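Local structure of glutathione S-transferase, N-terminal domain protein (Pseudomonas putida, 4NAX) at residues E19-N30 with I71-G79; L94-L105 with E177-I185. The protein binds one oxidized glutathione disulfide per subunit and probably works as a glutathione-dependent transferase. All coordinates share one frame; numbering follows the deposited sequence.

Contact 1 comes first along the chain and closes before contact 2 opens; their centres lie about 15 Å apart. Contact 1 pairs strands 21-25 and 73-76 in the mixed sheet of the thioredoxin-like N-terminal domain. Contact 2 sets helix 90-101 of that domain, with the loop after it, against the start of helix 180-193 in the C-terminal domain. The two meet where D76 OD2 takes a probable hydrogen bond from Y96 OH at 2.6 Å and forms a salt bridge with K100 NZ at 2.9 Å. Helix 90-101 is thus tied to the sheet on one side and to the all-helical domain on another, while contact 1 also supplies part of the glutathione disulfide pocket.

Contact 1 of 2, residues E19-N30 with I71-G79; sequences ERLQLYSLPTPN and IPAILDPNG. With GDS (oxidized glutathione disulfide), chain C.
Strands 21-25 and 73-76 run antiparallel at 165°, their axes 4.6 Å apart, with hydrogen-bonded pairs Q22-L75 and Y24-A73 flanking the non-hydrogen-bonded pair L23-I74. Y24 N donates to A73 O at 2.9 Å. With CG anti to its carbonyl carbon (chi1 -49°), the Y24 ring lies beside L75, whose CB sits in the ring plane at the edge, 3.9 Å from CE2; the ring also meets that of H48, planes about 15° apart. An alanine here is likely to strip L75 of this edge packing and H48 of its ring partner. On the other face, L23 CD1 touches I74 CG2 at 3.9 Å. At one end N78 ND2 donates to E19 O. At the other, the peptide before P72 is cis, the thioredoxin-fold feature that presents I71 to glutathione: I71 N donates to GDS O5 and I71 O accepts from GDS N5, both at 2.9 Å. I71 CD1 meets T28 OG1, itself hydrogen-bonded to G31 N at the turn into helix 31-41, tip to tip (3.3 Å). N30 ND2 donates to the GDS carboxylate oxygen OE4. Strand 45-49 pairs with 21-25, helix 60-65 packs over Y24 and L75, and helices 31-41 and 90-101 cover L21.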
loop_
_atom_site.group_PDB
_atom_site.type_symbol
_atom_site.label_atom_id
_atom_site.label_comp_id
_atom_site.label_asym_id
_atom_site.label_seq_id
_atom_site.Cartn_x
_atom_site.Cartn_y
_atom_site.Cartn_z
ATOM N N GLU A 19 -13.613 -24.302 10.824
ATOM C CA GLU A 19 -14.687 -23.654 10.085
ATOM C C GLU A 19 -14.598 -22.124 10.146
ATOM O O GLU A 19 -15.372 -21.436 9.487
ATOM C CB GLU A 19 -16.043 -24.122 10.631
ATOM C CG GLU A 19 -16.500 -23.517 11.973
ATOM C CD GLU A 19 -15.837 -24.057 13.256
ATOM O OE1 GLU A 19 -16.298 -23.625 14.333
ATOM O OE2 GLU A 19 -14.890 -24.864 13.226
ATOM N N ARG A 20 -13.680 -21.598 10.964
ATOM C CA ARG A 20 -13.501 -20.151 11.127
ATOM C C ARG A 20 -12.286 -19.649 10.397
ATOM O O ARG A 20 -11.264 -20.314 10.348
ATOM C CB ARG A 20 -13.337 -19.777 12.608
ATOM C CG ARG A 20 -14.565 -20.112 13.432
ATOM C CD ARG A 20 -14.447 -19.660 14.881
ATOM N NE ARG A 20 -15.618 -20.155 15.577
ATOM C CZ ARG A 20 -15.749 -20.302 16.887
ATOM N NH1 ARG A 20 -14.773 -19.958 17.705
ATOM N NH2 ARG A 20 -16.888 -20.803 17.373
ATOM N N LEU A 21 -12.387 -18.413 9.902
ATOM C CA LEU A 21 -11.222 -17.685 9.411
ATOM C C LEU A 21 -10.110 -17.726 10.466
ATOM O O LEU A 21 -10.348 -17.474 11.660
ATOM C CB LEU A 21 -11.624 -16.257 9.078
ATOM C CG LEU A 21 -10.510 -15.378 8.497
ATOM C CD1 LEU A 21 -11.099 -14.360 7.539
ATOM C CD2 LEU A 21 -9.704 -14.659 9.575
ATOM N N GLN A 22 -8.907 -18.038 9.998
ATOM C CA GLN A 22 -7.708 -18.118 10.819
ATOM C C GLN A 22 -6.890 -16.854 10.618
ATOM O O GLN A 22 -6.584 -16.478 9.488
ATOM C CB GLN A 22 -6.872 -19.349 10.429
ATOM C CG GLN A 22 -7.649 -20.666 10.463
ATOM C CD GLN A 22 -7.963 -21.127 11.866
ATOM O OE1 GLN A 22 -7.053 -21.331 12.679
ATOM N NE2 GLN A 22 -9.231 -21.307 12.164
ATOM N N LEU A 23 -6.552 -16.205 11.728
ATOM C CA LEU A 23 -5.735 -15.003 11.735
ATOM C C LEU A 23 -4.390 -15.295 12.371
ATOM O O LEU A 23 -4.334 -15.829 13.475
ATOM C CB LEU A 23 -6.420 -13.893 12.527
ATOM C CG LEU A 23 -5.622 -12.618 12.748
ATOM C CD1 LEU A 23 -5.305 -11.897 11.440
ATOM C CD2 LEU A 23 -6.350 -11.691 13.707
ATOM N N TYR A 24 -3.308 -14.931 11.683
ATOM C CA TYR A 24 -1.938 -15.135 12.175
ATOM C C TYR A 24 -1.333 -13.752 12.316
ATOM O O TYR A 24 -1.064 -13.086 11.318
ATOM C CB TYR A 24 -1.144 -16.030 11.226
ATOM C CG TYR A 24 -1.891 -17.300 10.840
ATOM C CD1 TYR A 24 -1.874 -18.447 11.639
ATOM C CD2 TYR A 24 -2.658 -17.339 9.686
ATOM C CE1 TYR A 24 -2.581 -19.588 11.270
ATOM C CE2 TYR A 24 -3.343 -18.481 9.307
ATOM C CZ TYR A 24 -3.325 -19.594 10.109
ATOM O OH TYR A 24 -4.011 -20.719 9.707
ATOM N N SER A 25 -1.183 -13.273 13.551
ATOM C CA SER A 25 -0.937 -11.872 13.758
ATOM C C SER A 25 -0.257 -11.604 15.098
ATOM O O SER A 25 0.161 -12.522 15.803
ATOM C CB SER A 25 -2.272 -11.102 13.607
ATOM O OG SER A 25 -2.079 -9.689 13.509
ATOM N N LEU A 26 -0.145 -10.321 15.411
ATOM C CA LEU A 26 0.486 -9.810 16.618
ATOM C C LEU A 26 -0.092 -8.402 16.805
ATOM O O LEU A 26 -0.346 -7.728 15.796
ATOM C CB LEU A 26 2.001 -9.772 16.428
ATOM C CG LEU A 26 2.837 -9.464 17.663
ATOM C CD1 LEU A 26 2.723 -10.588 18.680
ATOM C CD2 LEU A 26 4.272 -9.248 17.229
ATOM N N PRO A 27 -0.301 -7.925 18.063
ATOM C CA PRO A 27 -0.867 -6.573 18.239
ATOM C C PRO A 27 0.194 -5.513 17.913
ATOM O O PRO A 27 1.057 -5.190 18.716
ATOM C CB PRO A 27 -1.293 -6.544 19.711
ATOM C CG PRO A 27 -1.359 -7.959 20.132
ATOM C CD PRO A 27 -0.304 -8.671 19.330
ATOM N N THR A 28 0.153 -5.062 16.686
ATOM C CA THR A 28 1.028 -4.082 16.082
ATOM C C THR A 28 0.125 -3.204 15.216
ATOM O O THR A 28 -1.014 -3.566 14.958
ATOM C CB THR A 28 2.010 -4.753 15.135
ATOM O OG1 THR A 28 1.252 -5.425 14.118
ATOM C CG2 THR A 28 2.907 -5.761 15.821
ATOM N N PRO A 29 0.619 -2.067 14.715
ATOM C CA PRO A 29 -0.297 -1.225 13.965
ATOM C C PRO A 29 -0.876 -1.902 12.735
ATOM O O PRO A 29 -1.994 -1.589 12.361
ATOM C CB PRO A 29 0.566 -0.003 13.584
ATOM C CG PRO A 29 1.993 -0.461 13.798
ATOM C CD PRO A 29 1.886 -1.380 14.988
ATOM N N ASN A 30 -0.115 -2.779 12.083
ATOM C CA ASN A 30 -0.659 -3.520 10.954
ATOM C C ASN A 30 -1.539 -4.696 11.339
ATOM O O ASN A 30 -2.556 -4.937 10.713
ATOM C CB ASN A 30 0.457 -3.941 10.017
ATOM C CG ASN A 30 1.137 -2.737 9.415
ATOM O OD1 ASN A 30 0.466 -1.808 8.949
ATOM N ND2 ASN A 30 2.452 -2.723 9.428
ATOM N N ILE A 71 3.466 -10.264 9.402
ATOM C CA ILE A 71 2.081 -10.287 9.836
ATOM C C ILE A 71 1.424 -8.970 9.447
ATOM O O ILE A 71 2.105 -7.938 9.283
ATOM C CB ILE A 71 1.956 -10.559 11.366
ATOM C CG1 ILE A 71 2.546 -9.441 12.247
ATOM C CG2 ILE A 71 2.558 -11.901 11.723
ATOM C CD1 ILE A 71 1.600 -8.290 12.548
ATOM N N PRO A 72 0.088 -8.942 9.352
ATOM C CA PRO A 72 -0.848 -10.058 9.508
ATOM C C PRO A 72 -0.979 -10.915 8.242
ATOM O O PRO A 72 -0.681 -10.471 7.124
ATOM C CB PRO A 72 -2.160 -9.359 9.801
ATOM C CG PRO A 72 -2.074 -8.097 8.992
ATOM C CD PRO A 72 -0.613 -7.673 9.110
ATOM N N ALA A 73 -1.507 -12.115 8.439
ATOM C CA ALA A 73 -1.881 -13.016 7.346
ATOM C C ALA A 73 -3.133 -13.743 7.798
ATOM O O ALA A 73 -3.382 -13.888 9.002
ATOM C CB ALA A 73 -0.770 -13.977 7.014
ATOM N N ILE A 74 -3.918 -14.195 6.833
ATOM C CA ILE A 74 -5.109 -14.978 7.111
ATOM C C ILE A 74 -5.166 -16.243 6.260
ATOM O O ILE A 74 -4.552 -16.331 5.193
ATOM C CB ILE A 74 -6.417 -14.183 6.912
ATOM C CG1 ILE A 74 -6.597 -13.718 5.457
ATOM C CG2 ILE A 74 -6.472 -13.004 7.878
ATOM C CD1 ILE A 74 -7.996 -13.268 5.107
ATOM N N LEU A 75 -5.955 -17.194 6.743
ATOM C CA LEU A 75 -6.370 -18.367 5.955
ATOM C C LEU A 75 -7.863 -18.514 6.201
ATOM O O LEU A 75 -8.288 -18.876 7.300
ATOM C CB LEU A 75 -5.600 -19.605 6.366
ATOM C CG LEU A 75 -5.954 -20.887 5.612
ATOM C CD1 LEU A 75 -5.778 -20.744 4.112
ATOM C CD2 LEU A 75 -5.091 -22.010 6.168
ATOM N N ASP A 76 -8.666 -18.158 5.201
ATOM C CA ASP A 76 -10.124 -18.200 5.338
ATOM C C ASP A 76 -10.617 -19.504 4.723
ATOM O O ASP A 76 -10.540 -19.664 3.500
ATOM C CB ASP A 76 -10.770 -17.043 4.604
ATOM C CG ASP A 76 -12.267 -16.944 4.830
ATOM O OD1 ASP A 76 -12.799 -17.797 5.564
ATOM O OD2 ASP A 76 -12.903 -16.030 4.287
ATOM N N PRO A 77 -11.131 -20.441 5.542
ATOM C CA PRO A 77 -11.635 -21.685 4.950
ATOM C C PRO A 77 -12.822 -21.432 4.014
ATOM O O PRO A 77 -13.058 -22.235 3.087
ATOM C CB PRO A 77 -12.049 -22.527 6.158
ATOM C CG PRO A 77 -12.299 -21.552 7.252
ATOM C CD PRO A 77 -11.378 -20.390 6.997
ATOM N N ASN A 78 -13.564 -20.362 4.280
ATOM C CA ASN A 78 -14.755 -20.000 3.516
ATOM C C ASN A 78 -14.457 -18.902 2.507
ATOM O O ASN A 78 -15.132 -17.886 2.458
ATOM C CB ASN A 78 -15.879 -19.613 4.469
ATOM C CG ASN A 78 -16.018 -20.607 5.602
ATOM O OD1 ASN A 78 -16.211 -21.793 5.356
ATOM N ND2 ASN A 78 -15.872 -20.143 6.844
ATOM N N GLY A 79 -13.428 -19.140 1.696
ATOM C CA GLY A 79 -13.052 -18.189 0.666
ATOM C C GLY A 79 -13.911 -18.350 -0.572
ATOM O O GLY A 79 -14.915 -19.072 -0.568
HETATM N N1 GDS C . 11.932 -5.158 9.862
HETATM C CA1 GDS C . 11.268 -4.032 10.515
HETATM C C1 GDS C . 12.215 -2.865 10.680
HETATM O OE1 GDS C . 11.717 -1.724 10.824
HETATM O OE2 GDS C . 13.453 -3.047 10.675
HETATM C CB1 GDS C . 10.749 -4.478 11.887
HETATM C CG1 GDS C . 9.693 -3.548 12.500
HETATM C CD1 GDS C . 8.419 -3.551 11.693
HETATM O O1 GDS C . 8.105 -4.520 11.028
HETATM N N2 GDS C . 7.702 -2.435 11.757
HETATM C CA2 GDS C . 6.415 -2.285 11.108
HETATM C C2 GDS C . 6.462 -1.211 10.053
HETATM O O2 GDS C . 7.101 -0.180 10.230
HETATM C CB2 GDS C . 5.347 -1.923 12.142
HETATM S SG2 GDS C . 4.951 -3.222 13.305
HETATM N N3 GDS C . 5.739 -1.423 8.956
HETATM C CA3 GDS C . 5.703 -0.477 7.854
HETATM C C3 GDS C . 4.393 -0.446 7.098
HETATM O OE3 GDS C . 4.444 -0.035 5.919
HETATM O OE4 GDS C . 3.363 -0.753 7.709
HETATM N N4 GDS C . 7.488 -7.469 10.835
HETATM C CA4 GDS C . 8.268 -8.679 10.971
HETATM C C4 GDS C . 9.655 -8.566 10.401
HETATM O OE5 GDS C . 10.437 -9.557 10.502
HETATM O OE6 GDS C . 9.993 -7.468 9.889
HETATM C C5 GDS C . 6.181 -7.525 10.616
HETATM O O5 GDS C . 5.594 -8.594 10.484
HETATM C CA5 GDS C . 5.428 -6.213 10.574
HETATM N N5 GDS C . 4.448 -6.232 9.493
HETATM C CB5 GDS C . 4.737 -6.016 11.924
HETATM S SG5 GDS C . 3.713 -4.548 12.041
HETATM C CA6 GDS C . 2.481 -4.834 5.214
HETATM C C6 GDS C . 1.063 -4.911 5.694
HETATM O OE7 GDS C . 0.636 -6.018 6.104
HETATM O OE8 GDS C . 0.378 -3.862 5.651
HETATM N N6 GDS C . 2.581 -3.829 4.136
HETATM C CB6 GDS C . 3.410 -4.469 6.374
HETATM C CG6 GDS C . 3.426 -5.563 7.446
HETATM C CD6 GDS C . 4.462 -5.325 8.511
HETATM O O6 GDS C . 5.221 -4.350 8.483
#

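Contact 2 of 2, residues L94-L105 with E177-I185; sequences LQYLAEKSGQLL and EYSIADIAI
I180 N donates to L104 O at 2.9 Å (162° at the hydrogen), joining the loop after helix 90-101 to the N-terminal capping box of helix 180-193, an element well known at this point of the glutathione transferase fold. The segment axes of the two helices are 10.8 Å apart at 149°, and the helices meet through side chains, chiefly those of I180 and L104. From I180, CB, CG1 and CG2 all lie beside L104 O, with CG2 nearest at 3.6 Å. CG2, anti to the carbonyl carbon, also touches L94 O and A98 CB. CG1 takes the position between the backbone N and the carbonyl carbon (chi1 59°), and its extended chain lays the terminal CD1 against Q95 CA at 3.9 Å. The branches of L104 divide: CD1 meets I183 CD1 with the two side chains at about a right angle, whereas L104 CD2 comes obliquely to the Y178 ring, 3.4 Å from Y178 CD2. L94 CD1 rests on A184 CB. M37 of helix 31-41 also packs against L94, L104 and I180. Within the box, S179 OG accepts from A181 N at 3.0 Å, and D182 OD2 takes S179 N on its anti lone pair at 2.9 Å.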
loop_
_atom_site.group_PDB
_atom_site.type_symbol
_atom_site.label_atom_id
_atom_site.label_comp_id
_atom_site.label_asym_id
_atom_site.label_seq_id
_atom_site.Cartn_x
_atom_site.Cartn_y
_atom_site.Cartn_z
ATOM N N LEU A 94 -7.976 -6.155 4.481
ATOM C CA LEU A 94 -9.080 -5.252 4.746
ATOM C C LEU A 94 -10.058 -5.204 3.585
ATOM O O LEU A 94 -11.278 -5.250 3.776
ATOM C CB LEU A 94 -8.584 -3.843 5.047
ATOM C CG LEU A 94 -7.877 -3.631 6.383
ATOM C CD1 LEU A 94 -7.367 -2.196 6.492
ATOM C CD2 LEU A 94 -8.800 -3.927 7.566
ATOM N N GLN A 95 -9.544 -5.077 2.369
ATOM C CA GLN A 95 -10.418 -5.012 1.215
ATOM C C GLN A 95 -11.174 -6.336 1.038
ATOM O O GLN A 95 -12.380 -6.339 0.787
ATOM C CB GLN A 95 -9.625 -4.638 -0.036
ATOM C CG GLN A 95 -10.498 -4.520 -1.259
ATOM C CD GLN A 95 -9.800 -3.906 -2.461
ATOM O OE1 GLN A 95 -8.634 -3.531 -2.430
ATOM N NE2 GLN A 95 -10.540 -3.781 -3.530
ATOM N N TYR A 96 -10.469 -7.455 1.162
ATOM C CA TYR A 96 -11.099 -8.771 1.103
ATOM C C TYR A 96 -12.267 -8.896 2.111
ATOM O O TYR A 96 -13.380 -9.294 1.758
ATOM C CB TYR A 96 -10.075 -9.876 1.374
ATOM C CG TYR A 96 -10.717 -11.237 1.536
ATOM C CD1 TYR A 96 -11.337 -11.863 0.466
ATOM C CD2 TYR A 96 -10.747 -11.889 2.763
ATOM C CE1 TYR A 96 -11.967 -13.086 0.611
ATOM C CE2 TYR A 96 -11.359 -13.121 2.908
ATOM C CZ TYR A 96 -11.972 -13.721 1.827
ATOM O OH TYR A 96 -12.570 -14.958 1.924
ATOM N N LEU A 97 -12.004 -8.533 3.364
ATOM C CA LEU A 97 -13.023 -8.659 4.393
ATOM C C LEU A 97 -14.188 -7.715 4.189
ATOM O O LEU A 97 -15.329 -8.079 4.477
ATOM C CB LEU A 97 -12.422 -8.460 5.785
ATOM C CG LEU A 97 -11.457 -9.546 6.233
ATOM C CD1 LEU A 97 -10.823 -9.156 7.564
ATOM C CD2 LEU A 97 -12.125 -10.908 6.359
ATOM N N ALA A 98 -13.923 -6.509 3.699
ATOM C CA ALA A 98 -14.991 -5.568 3.403
ATOM C C ALA A 98 -15.894 -6.102 2.292
ATOM O O ALA A 98 -17.122 -5.976 2.361
ATOM C CB ALA A 98 -14.420 -4.230 3.005
ATOM N N GLU A 99 -15.277 -6.673 1.266
ATOM C CA GLU A 99 -16.026 -7.187 0.119
ATOM C C GLU A 99 -16.778 -8.481 0.461
ATOM O O GLU A 99 -17.905 -8.698 0.011
ATOM C CB GLU A 99 -15.078 -7.376 -1.079
ATOM C CG GLU A 99 -14.630 -6.001 -1.587
ATOM C CD GLU A 99 -13.569 -6.005 -2.660
ATOM O OE1 GLU A 99 -12.974 -7.058 -2.970
ATOM O OE2 GLU A 99 -13.304 -4.899 -3.195
ATOM N N LYS A 100 -16.169 -9.312 1.299
ATOM C CA LYS A 100 -16.787 -10.539 1.768
ATOM C C LYS A 100 -18.029 -10.243 2.593
ATOM O O LYS A 100 -19.063 -10.888 2.434
ATOM C CB LYS A 100 -15.788 -11.323 2.619
ATOM C CG LYS A 100 -16.315 -12.609 3.233
ATOM C CD LYS A 100 -15.270 -13.204 4.183
ATOM C CE LYS A 100 -15.784 -14.380 4.977
ATOM N NZ LYS A 100 -15.752 -15.634 4.203
ATOM N N SER A 101 -17.909 -9.270 3.481
ATOM C CA SER A 101 -18.965 -8.948 4.450
ATOM C C SER A 101 -19.985 -7.925 3.956
ATOM O O SER A 101 -21.066 -7.776 4.532
ATOM C CB SER A 101 -18.332 -8.409 5.727
ATOM O OG SER A 101 -17.709 -7.147 5.530
ATOM N N GLY A 102 -19.621 -7.172 2.927
ATOM C CA GLY A 102 -20.427 -6.031 2.513
ATOM C C GLY A 102 -20.413 -4.848 3.456
ATOM O O GLY A 102 -21.257 -3.958 3.342
ATOM N N GLN A 103 -19.446 -4.807 4.360
ATOM C CA GLN A 103 -19.335 -3.744 5.358
ATOM C C GLN A 103 -18.029 -2.974 5.187
ATOM O O GLN A 103 -17.004 -3.545 4.817
ATOM C CB GLN A 103 -19.341 -4.364 6.761
ATOM C CG GLN A 103 -20.629 -5.098 7.123
ATOM C CD GLN A 103 -20.586 -5.641 8.538
ATOM O OE1 GLN A 103 -20.317 -4.905 9.480
ATOM N NE2 GLN A 103 -20.842 -6.930 8.696
ATOM N N LEU A 104 -18.080 -1.683 5.488
ATOM C CA LEU A 104 -16.903 -0.828 5.650
ATOM C C LEU A 104 -16.160 -0.532 4.363
ATOM O O LEU A 104 -15.010 -0.081 4.373
ATOM C CB LEU A 104 -15.988 -1.358 6.758
ATOM C CG LEU A 104 -16.685 -1.409 8.128
ATOM C CD1 LEU A 104 -15.850 -2.161 9.131
ATOM C CD2 LEU A 104 -16.966 -0.035 8.695
ATOM N N LEU A 105 -16.855 -0.700 3.253
ATOM C CA LEU A 105 -16.383 -0.227 1.953
ATOM C C LEU A 105 -17.650 0.019 1.147
ATOM O O LEU A 105 -18.399 -0.906 0.866
ATOM C CB LEU A 105 -15.485 -1.246 1.259
ATOM C CG LEU A 105 -14.941 -0.888 -0.128
ATOM C CD1 LEU A 105 -14.192 0.440 -0.130
ATOM C CD2 LEU A 105 -14.048 -2.009 -0.667
ATOM N N GLU A 177 -18.717 7.374 4.921
ATOM C CA GLU A 177 -18.989 6.484 6.043
ATOM C C GLU A 177 -17.682 5.928 6.590
ATOM O O GLU A 177 -16.698 5.771 5.850
ATOM C CB GLU A 177 -19.886 5.313 5.622
ATOM C CG GLU A 177 -21.316 5.692 5.267
ATOM C CD GLU A 177 -21.439 6.276 3.872
ATOM O OE1 GLU A 177 -22.069 7.343 3.737
ATOM O OE2 GLU A 177 -20.897 5.681 2.915
ATOM N N TYR A 178 -17.675 5.623 7.886
ATOM C CA TYR A 178 -16.590 4.881 8.512
ATOM C C TYR A 178 -16.227 3.695 7.630
ATOM O O TYR A 178 -17.099 2.992 7.116
ATOM C CB TYR A 178 -17.037 4.406 9.891
ATOM C CG TYR A 178 -16.035 3.570 10.675
ATOM C CD1 TYR A 178 -14.806 4.082 11.040
ATOM C CD2 TYR A 178 -16.359 2.283 11.091
ATOM C CE1 TYR A 178 -13.916 3.345 11.807
ATOM C CE2 TYR A 178 -15.488 1.535 11.851
ATOM C CZ TYR A 178 -14.257 2.061 12.210
ATOM O OH TYR A 178 -13.376 1.339 12.995
ATOM N N SER A 179 -14.934 3.477 7.421
ATOM C CA SER A 179 -14.508 2.496 6.427
ATOM C C SER A 179 -13.171 1.881 6.769
ATOM O O SER A 179 -12.481 2.278 7.724
ATOM C CB SER A 179 -14.369 3.177 5.062
ATOM O OG SER A 179 -13.169 3.953 4.987
ATOM N N ILE A 180 -12.787 0.916 5.932
ATOM C CA ILE A 180 -11.460 0.327 6.014
ATOM C C ILE A 180 -10.324 1.346 5.911
ATOM O O ILE A 180 -9.215 1.060 6.387
ATOM C CB ILE A 180 -11.260 -0.812 4.983
ATOM C CG1 ILE A 180 -11.443 -0.348 3.535
ATOM C CG2 ILE A 180 -12.160 -1.983 5.343
ATOM C CD1 ILE A 180 -11.168 -1.449 2.518
ATOM N N ALA A 181 -10.545 2.506 5.282
ATOM C CA ALA A 181 -9.485 3.529 5.266
ATOM C C ALA A 181 -9.201 4.041 6.683
ATOM O O ALA A 181 -8.043 4.282 7.040
ATOM C CB ALA A 181 -9.838 4.688 4.341
ATOM N N ASP A 182 -10.243 4.260 7.480
ATOM C CA ASP A 182 -10.052 4.688 8.869
ATOM C C ASP A 182 -9.347 3.616 9.682
ATOM O O ASP A 182 -8.443 3.899 10.468
ATOM C CB ASP A 182 -11.372 5.052 9.518
ATOM C CG ASP A 182 -12.157 6.039 8.686
ATOM O OD1 ASP A 182 -11.691 7.181 8.516
ATOM O OD2 ASP A 182 -13.226 5.670 8.185
ATOM N N ILE A 183 -9.786 2.377 9.487
ATOM C CA ILE A 183 -9.207 1.251 10.206
ATOM C C ILE A 183 -7.719 1.090 9.863
ATOM O O ILE A 183 -6.907 0.732 10.721
ATOM C CB ILE A 183 -10.022 -0.030 9.942
ATOM C CG1 ILE A 183 -11.418 0.134 10.573
ATOM C CG2 ILE A 183 -9.316 -1.263 10.496
ATOM C CD1 ILE A 183 -12.404 -0.934 10.159
ATOM N N ALA A 184 -7.343 1.387 8.626
ATOM C CA ALA A 184 -5.941 1.297 8.236
ATOM C C ALA A 184 -5.092 2.427 8.827
ATOM O O ALA A 184 -3.941 2.212 9.186
ATOM C CB ALA A 184 -5.819 1.323 6.716
ATOM N N ILE A 185 -5.652 3.634 8.895
ATOM C CA ILE A 185 -4.882 4.820 9.251
ATOM C C ILE A 185 -4.730 5.047 10.757
ATOM O O ILE A 185 -3.629 5.292 11.249
ATOM C CB ILE A 185 -5.522 6.064 8.593
ATOM C CG1 ILE A 185 -5.298 6.035 7.081
ATOM C CG2 ILE A 185 -5.011 7.349 9.215
ATOM C CD1 ILE A 185 -6.167 6.991 6.302
#